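Local coordinates for glutaredoxin (Methanosarcina mazei, PDB 3NZN), which probably acts as a thiol-disulfide oxidoreductase of the thioredoxin superfamily, reducing disulfides through a redox-active CxxC pair at a helix start, at residues K37-K40 with L41-L45; V66-V69 with R70-N73; E94-I97 with R98-G102. All coordinates share one frame; numbering follows the deposited sequence.

Interaction 1 (K37-K40 with L41-L45); sequences KTKK and LLTDL
T43 lays its hydroxyl over the carbonyl of K39, one helical turn back, with OG1 2.9 Å from K39 O. OG1 sits anti to the carbonyl carbon of its own residue (chi1 -63°), which turns the hydroxyl back along the helix and lets it donate from above the K39 carbonyl plane. The amide of T43 holds the same oxygen from the other face, with T43 N also 2.9 Å from K39 O, so two donors grip one acceptor. The K39 chain runs extended as far as CE and bends only at its last torsion; a water then bridges its amine to the threonine, 2.9 Å from K39 NZ and 2.7 Å from T43 OG1. D44 turns its carboxylate over the preceding turn, CG 3.0 Å from K40 O, but its oxygens face another acceptor there and D44 N alone makes the bond. On the buried side, L42 CG packs 3.4 Å from T38 O, and L42 CD1 approaches T38 CG2 at 4.3 Å. T38 OG1 is hydrogen-bonded to W34 O, near the CxxC pair at the helix start, and M26 of strand 24-28 lies against T38 and L42. Helix 33-45 is the connection of a beta-alpha-beta unit of the thioredoxin fold. The chemistry implies a helix whose K39 carbonyl takes two donors, while L42, buried against T38 and M26, carries the apolar side.

Interaction 2 (V66-V69 with R70-N73); sequences VEEV and RRFN
E68 reaches along the helix toward both R71 and F72. Its CB points away from the following turn and CG stands anti to the backbone N (chi1 176°), but a bend at the second torsion (chi2 74°) swings the carboxylate back. CD comes to 4.2 Å from F72 CE2, and the two oxygens then divide their partners: OE2 meets the edge of the F72 ring near its plane, 3.5 Å from CE2, whereas OE1 forms a long salt bridge to R71, 3.8 Å from NH1. The carboxylate and guanidinium planes are 85° apart. F72 CE2 lies over one face of that guanidinium, 3.5 Å above its plane and offset toward its rim. R71 also has a weak, long ion pair with D85. With E68 cut back to an alanine, R71 is likely to lose one of these two acidic neighbours and the F72 edge its contact with OE2. V66 CG1 lies 3.7 Å from R70 NH2; R70 also has weak, long ion pairs to E62 and E63 of the second subunit. N73 ND2 bonds to T80 and S77, tying the C-terminus of helix 59-72 to strand 77-83 in this thioredoxin-like fold.

Interaction 3 (E94-I97 with R98-G102); sequences EKEI and RESLG
The carbonyl oxygen of E96 is gripped twice by S100, whose OG lies 2.8 Å from E96 O and whose amide N lies 3.0 Å from it, the two donors coming from opposite faces of the carbonyl plane. This is the last turn of the C-terminal helix 94-100 of the thioredoxin-like fold, and it closes with a Schellman motif: G102 takes a positive phi of 96°, and its N bonds to E99 O. At these backbone angles a CB would collide with L101 O, which favours glycine. On the outer side, the extended aliphatic chain of K95 passes obliquely across E99, bringing K95 CE to 3.2 Å from E99 OE2, while the two charges remain beyond salt-bridge distance. The same OE2 sits above the R98 guanidinium plane, offset toward its rim, a long contact of charges with no N-H aimed at it. R98 owes its place to CG lying between the backbone N and the carbonyl carbon, beside the carbonyls of E94 and K95; its NH1 bonds to F103 O. E96 turns its carboxylate to K93 and K87, forming a salt bridge with each. Towards the protein interior, I97 and L101 run side by side and pack on helix 33-45, where I97 meets T38, L41 and L42. Between I97 and L101 the side chains come closest at I97 CG2 to L101 CD1, 3.8 Å.

How the interactions relate
Interactions 1 and 3 belong to two neighbouring helices that pack directly, their centres about 11 Å apart: L42 CD2 lies 3.5 Å from L101 CD1, and L41 CD2 lies 3.8 Å from I97 CG2. Helices 33-45 and 94-100 therefore pack together along one apolar seam. Interaction 2 stands apart, its centre about 22 Å from that of interaction 1 and on the opposite side of the chain's centre; the sheet lies between, with Y27 and M26 of strand 24-28 facing the two helices. Interaction 1 lies on the helix that carries the redox pair: the C32-C35 disulfide sits at the start of helix 33-45, and T38 lies close to it without touching.

Interaction 1 (K37-K40 with L41-L45)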
loop_
_atom_site.group_PDB
_atom_site.type_symbol
_atom_site.label_atom_id
_atom_site.label_comp_id
_atom_site.label_asym_id
_atom_site.label_seq_id
_atom_site.Cartn_x
_atom_site.Cartn_y
_atom_site.Cartn_z
ATOM N N LYS A 37 -8.252 6.379 -16.935
ATOM C CA LYS A 37 -9.459 6.767 -17.625
ATOM C C LYS A 37 -10.092 7.982 -16.940
ATOM O O LYS A 37 -10.666 8.862 -17.615
ATOM C CB LYS A 37 -10.499 5.655 -17.590
ATOM C CG LYS A 37 -10.317 4.488 -18.470
ATOM C CD LYS A 37 -11.607 4.090 -19.216
ATOM C CE LYS A 37 -11.330 3.008 -20.361
ATOM N NZ LYS A 37 -11.085 3.567 -21.818
ATOM N N THR A 38 -10.060 8.074 -15.627
ATOM C CA THR A 38 -10.508 9.245 -14.904
ATOM C C THR A 38 -9.693 10.454 -15.187
ATOM O O THR A 38 -10.287 11.558 -15.454
ATOM C CB THR A 38 -10.479 8.931 -13.385
ATOM O OG1 THR A 38 -11.298 7.763 -13.128
ATOM C CG2 THR A 38 -11.019 10.118 -12.581
ATOM N N LYS A 39 -8.376 10.368 -15.231
ATOM C CA LYS A 39 -7.537 11.444 -15.630
ATOM C C LYS A 39 -7.892 11.938 -17.040
ATOM O O LYS A 39 -7.922 13.130 -17.263
ATOM C CB LYS A 39 -6.078 11.057 -15.453
ATOM C CG LYS A 39 -5.089 12.025 -15.813
ATOM C CD LYS A 39 -3.654 11.624 -15.427
ATOM C CE LYS A 39 -2.649 12.630 -15.907
ATOM N NZ LYS A 39 -2.411 12.426 -17.388
ATOM N N LYS A 40 -8.091 10.996 -17.960
ATOM C CA LYS A 40 -8.467 11.360 -19.333
ATOM C C LYS A 40 -9.806 12.111 -19.370
ATOM O O LYS A 40 -9.941 13.054 -20.157
ATOM C CB LYS A 40 -8.503 10.138 -20.173
ATOM C CG LYS A 40 -7.235 9.578 -20.653
ATOM C CD LYS A 40 -7.415 8.187 -21.289
ATOM C CE LYS A 40 -6.047 7.622 -21.703
ATOM N NZ LYS A 40 -4.972 7.473 -20.662
ATOM N N LEU A 41 -10.772 11.695 -18.574
ATOM C CA LEU A 41 -12.068 12.406 -18.505
ATOM C C LEU A 41 -11.826 13.789 -18.019
ATOM O O LEU A 41 -12.378 14.775 -18.638
ATOM C CB LEU A 41 -13.062 11.626 -17.673
ATOM C CG LEU A 41 -14.415 12.372 -17.427
ATOM C CD1 LEU A 41 -15.171 12.571 -18.694
ATOM C CD2 LEU A 41 -15.207 11.562 -16.463
ATOM N N LEU A 42 -11.094 14.016 -16.916
ATOM C CA LEU A 42 -10.833 15.332 -16.401
ATOM C C LEU A 42 -10.109 16.188 -17.426
ATOM O O LEU A 42 -10.478 17.374 -17.581
ATOM C CB LEU A 42 -10.076 15.230 -15.081
ATOM C CG LEU A 42 -10.803 14.539 -13.956
ATOM C CD1 LEU A 42 -9.919 14.252 -12.713
ATOM C CD2 LEU A 42 -12.041 15.298 -13.429
ATOM N N THR A 43 -9.178 15.606 -18.152
ATOM C CA THR A 43 -8.474 16.320 -19.177
ATOM C C THR A 43 -9.493 16.747 -20.297
ATOM O O THR A 43 -9.492 17.864 -20.771
ATOM C CB THR A 43 -7.391 15.421 -19.756
ATOM O OG1 THR A 43 -6.452 15.102 -18.713
ATOM C CG2 THR A 43 -6.670 16.013 -20.886
ATOM N N ASP A 44 -10.334 15.811 -20.694
ATOM C CA ASP A 44 -11.242 16.062 -21.815
ATOM C C ASP A 44 -12.330 17.030 -21.459
ATOM O O ASP A 44 -12.904 17.654 -22.391
ATOM C CB ASP A 44 -11.887 14.696 -22.235
ATOM C CG ASP A 44 -10.905 13.756 -22.959
ATOM O OD1 ASP A 44 -9.768 14.236 -23.264
ATOM O OD2 ASP A 44 -11.292 12.612 -23.208
ATOM N N LEU A 45 -12.659 17.225 -20.185
ATOM C CA LEU A 45 -13.645 18.241 -19.717
ATOM C C LEU A 45 -13.017 19.589 -19.671
ATOM O O LEU A 45 -13.715 20.606 -19.542
ATOM C CB LEU A 45 -14.258 17.837 -18.407
ATOM C CG LEU A 45 -15.087 16.625 -18.361
ATOM C CD1 LEU A 45 -15.514 16.248 -16.930
ATOM C CD2 LEU A 45 -16.357 16.739 -19.188
HETATM O O HOH W 1 -5.109 12.145 -19.361
HETATM O O HOH W 2 -3.837 14.560 -18.783
#

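Interaction 2 (V66-V69 with R70-N73)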
loop_
_atom_site.group_PDB
_atom_site.type_symbol
_atom_site.label_atom_id
_atom_site.label_comp_id
_atom_site.label_asym_id
_atom_site.label_seq_id
_atom_site.Cartn_x
_atom_site.Cartn_y
_atom_site.Cartn_z
ATOM N N VAL A 66 -2.693 8.781 2.048
ATOM C CA VAL A 66 -3.584 7.731 2.424
ATOM C C VAL A 66 -4.592 8.223 3.434
ATOM O O VAL A 66 -5.757 7.847 3.377
ATOM C CB VAL A 66 -2.815 6.481 2.902
ATOM C CG1 VAL A 66 -3.777 5.537 3.583
ATOM C CG2 VAL A 66 -2.039 5.883 1.688
ATOM N N GLU A 67 -4.156 9.013 4.408
ATOM C CA GLU A 67 -5.108 9.532 5.359
ATOM C C GLU A 67 -6.147 10.399 4.687
ATOM O O GLU A 67 -7.322 10.377 5.109
ATOM C CB GLU A 67 -4.384 10.368 6.411
ATOM C CG GLU A 67 -3.526 9.624 7.342
ATOM C CD GLU A 67 -2.508 10.491 8.167
ATOM O OE1 GLU A 67 -2.170 11.685 7.881
ATOM O OE2 GLU A 67 -1.927 9.909 9.091
ATOM N N GLU A 68 -5.767 11.197 3.702
ATOM C CA GLU A 68 -6.753 12.004 3.001
ATOM C C GLU A 68 -7.780 11.132 2.245
ATOM O O GLU A 68 -8.968 11.412 2.283
ATOM C CB GLU A 68 -6.043 12.943 2.066
ATOM C CG GLU A 68 -6.983 13.770 1.200
ATOM C CD GLU A 68 -7.689 14.888 1.912
ATOM O OE1 GLU A 68 -7.513 15.083 3.150
ATOM O OE2 GLU A 68 -8.449 15.659 1.189
ATOM N N VAL A 69 -7.302 10.127 1.526
ATOM C CA VAL A 69 -8.188 9.215 0.868
ATOM C C VAL A 69 -9.105 8.546 1.882
ATOM O O VAL A 69 -10.282 8.457 1.717
ATOM C CB VAL A 69 -7.408 8.173 0.060
ATOM C CG1 VAL A 69 -8.328 7.132 -0.483
ATOM C CG2 VAL A 69 -6.666 8.849 -1.057
ATOM N N ARG A 70 -8.538 8.043 3.001
ATOM C CA ARG A 70 -9.377 7.342 3.951
ATOM C C ARG A 70 -10.505 8.194 4.548
ATOM O O ARG A 70 -11.528 7.744 4.771
ATOM C CB ARG A 70 -8.468 6.791 5.085
ATOM C CG ARG A 70 -9.217 6.000 6.108
ATOM C CD ARG A 70 -8.176 5.420 7.187
ATOM N NE ARG A 70 -7.456 4.238 6.654
ATOM C CZ ARG A 70 -6.160 4.114 6.540
ATOM N NH1 ARG A 70 -5.663 3.021 6.026
ATOM N NH2 ARG A 70 -5.376 5.027 6.912
ATOM N N ARG A 71 -10.191 9.447 4.749
ATOM C CA ARG A 71 -11.199 10.410 5.272
ATOM C C ARG A 71 -12.481 10.433 4.407
ATOM O O ARG A 71 -13.566 10.444 4.913
ATOM C CB ARG A 71 -10.623 11.808 5.366
ATOM C CG ARG A 71 -11.630 12.906 5.652
ATOM C CD ARG A 71 -10.958 14.244 5.598
ATOM N NE ARG A 71 -11.890 15.336 5.394
ATOM C CZ ARG A 71 -11.485 16.555 5.163
ATOM N NH1 ARG A 71 -10.214 16.826 5.120
ATOM N NH2 ARG A 71 -12.384 17.502 4.957
ATOM N N PHE A 72 -12.272 10.403 3.084
ATOM C CA PHE A 72 -13.340 10.543 2.125
ATOM C C PHE A 72 -13.832 9.194 1.589
ATOM O O PHE A 72 -14.888 9.075 0.977
ATOM C CB PHE A 72 -12.887 11.379 0.952
ATOM C CG PHE A 72 -12.901 12.870 1.283
ATOM C CD1 PHE A 72 -14.059 13.579 1.201
ATOM C CD2 PHE A 72 -11.778 13.537 1.587
ATOM C CE1 PHE A 72 -14.106 14.919 1.511
ATOM C CE2 PHE A 72 -11.847 14.927 1.892
ATOM C CZ PHE A 72 -13.002 15.565 1.777
ATOM N N ASN A 73 -13.036 8.155 1.806
ATOM C CA ASN A 73 -13.241 6.837 1.213
ATOM C C ASN A 73 -12.557 5.804 2.129
ATOM O O ASN A 73 -11.425 5.434 1.948
ATOM C CB ASN A 73 -12.625 6.734 -0.163
ATOM C CG ASN A 73 -12.695 5.321 -0.717
ATOM O OD1 ASN A 73 -13.436 4.504 -0.222
ATOM N ND2 ASN A 73 -12.008 5.088 -1.800
#

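Interaction 3 (E94-I97 with R98-G102)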
loop_
_atom_site.group_PDB
_atom_site.type_symbol
_atom_site.label_atom_id
_atom_site.label_comp_id
_atom_site.label_asym_id
_atom_site.label_seq_id
_atom_site.Cartn_x
_atom_site.Cartn_y
_atom_site.Cartn_z
ATOM N N GLU A 94 -18.401 8.025 -14.826
ATOM C CA GLU A 94 -18.269 9.063 -15.842
ATOM C C GLU A 94 -19.371 10.172 -15.694
ATOM O O GLU A 94 -19.070 11.367 -15.644
ATOM C CB GLU A 94 -18.299 8.408 -17.242
ATOM C CG GLU A 94 -18.120 9.307 -18.386
ATOM C CD GLU A 94 -17.701 8.638 -19.696
ATOM O OE1 GLU A 94 -17.669 7.408 -19.698
ATOM O OE2 GLU A 94 -17.459 9.278 -20.716
ATOM N N LYS A 95 -20.630 9.739 -15.653
ATOM C CA LYS A 95 -21.722 10.683 -15.525
ATOM C C LYS A 95 -21.637 11.486 -14.195
ATOM O O LYS A 95 -21.804 12.695 -14.151
ATOM C CB LYS A 95 -23.046 9.977 -15.663
ATOM C CG LYS A 95 -24.243 10.934 -15.549
ATOM C CD LYS A 95 -25.584 10.197 -15.781
ATOM C CE LYS A 95 -26.788 11.026 -15.699
ATOM N NZ LYS A 95 -27.955 10.063 -15.986
ATOM N N GLU A 96 -21.346 10.777 -13.114
ATOM C CA GLU A 96 -21.264 11.433 -11.841
ATOM C C GLU A 96 -20.166 12.458 -11.782
ATOM O O GLU A 96 -20.331 13.535 -11.204
ATOM C CB GLU A 96 -21.126 10.380 -10.707
ATOM C CG GLU A 96 -21.227 10.991 -9.352
ATOM C CD GLU A 96 -21.100 9.963 -8.224
ATOM O OE1 GLU A 96 -21.087 8.763 -8.481
ATOM O OE2 GLU A 96 -21.015 10.361 -7.069
ATOM N N ILE A 97 -19.011 12.148 -12.355
ATOM C CA ILE A 97 -17.918 13.065 -12.373
ATOM C C ILE A 97 -18.285 14.310 -13.174
ATOM O O ILE A 97 -18.129 15.426 -12.703
ATOM C CB ILE A 97 -16.641 12.436 -12.936
ATOM C CG1 ILE A 97 -16.109 11.376 -11.931
ATOM C CG2 ILE A 97 -15.600 13.429 -13.195
ATOM C CD1 ILE A 97 -15.046 10.415 -12.555
ATOM N N ARG A 98 -18.773 14.119 -14.435
ATOM C CA ARG A 98 -19.100 15.285 -15.255
ATOM C C ARG A 98 -20.203 16.119 -14.640
ATOM O O ARG A 98 -20.111 17.362 -14.646
ATOM C CB ARG A 98 -19.325 14.930 -16.688
ATOM C CG ARG A 98 -20.558 14.101 -17.024
ATOM C CD ARG A 98 -21.781 15.000 -17.354
ATOM N NE ARG A 98 -22.830 14.168 -17.808
ATOM C CZ ARG A 98 -24.034 14.582 -18.132
ATOM N NH1 ARG A 98 -24.384 15.801 -17.913
ATOM N NH2 ARG A 98 -24.913 13.698 -18.599
ATOM N N GLU A 99 -21.188 15.518 -14.065
ATOM C CA GLU A 99 -22.282 16.308 -13.474
ATOM C C GLU A 99 -21.794 17.080 -12.274
ATOM O O GLU A 99 -22.104 18.244 -12.047
ATOM C CB GLU A 99 -23.438 15.445 -13.145
ATOM C CG GLU A 99 -24.187 14.914 -14.344
ATOM C CD GLU A 99 -25.471 14.245 -14.121
ATOM O OE1 GLU A 99 -25.762 13.880 -12.997
ATOM O OE2 GLU A 99 -26.239 14.097 -15.135
ATOM N N SER A 100 -20.970 16.417 -11.413
ATOM C CA SER A 100 -20.503 17.081 -10.236
ATOM C C SER A 100 -19.664 18.258 -10.560
ATOM O O SER A 100 -19.682 19.237 -9.805
ATOM C CB SER A 100 -19.646 16.082 -9.385
ATOM O OG SER A 100 -20.433 15.047 -8.868
ATOM N N LEU A 101 -18.965 18.243 -11.684
ATOM C CA LEU A 101 -18.127 19.319 -12.125
ATOM C C LEU A 101 -18.866 20.446 -12.949
ATOM O O LEU A 101 -18.228 21.370 -13.386
ATOM C CB LEU A 101 -16.994 18.770 -12.943
ATOM C CG LEU A 101 -15.955 17.993 -12.121
ATOM C CD1 LEU A 101 -14.990 17.212 -13.084
ATOM C CD2 LEU A 101 -15.155 18.946 -11.247
ATOM N N GLY A 102 -20.170 20.276 -13.058
ATOM C CA GLY A 102 -20.987 21.348 -13.669
ATOM C C GLY A 102 -21.264 21.166 -15.114
ATOM O O GLY A 102 -21.660 22.185 -15.764
#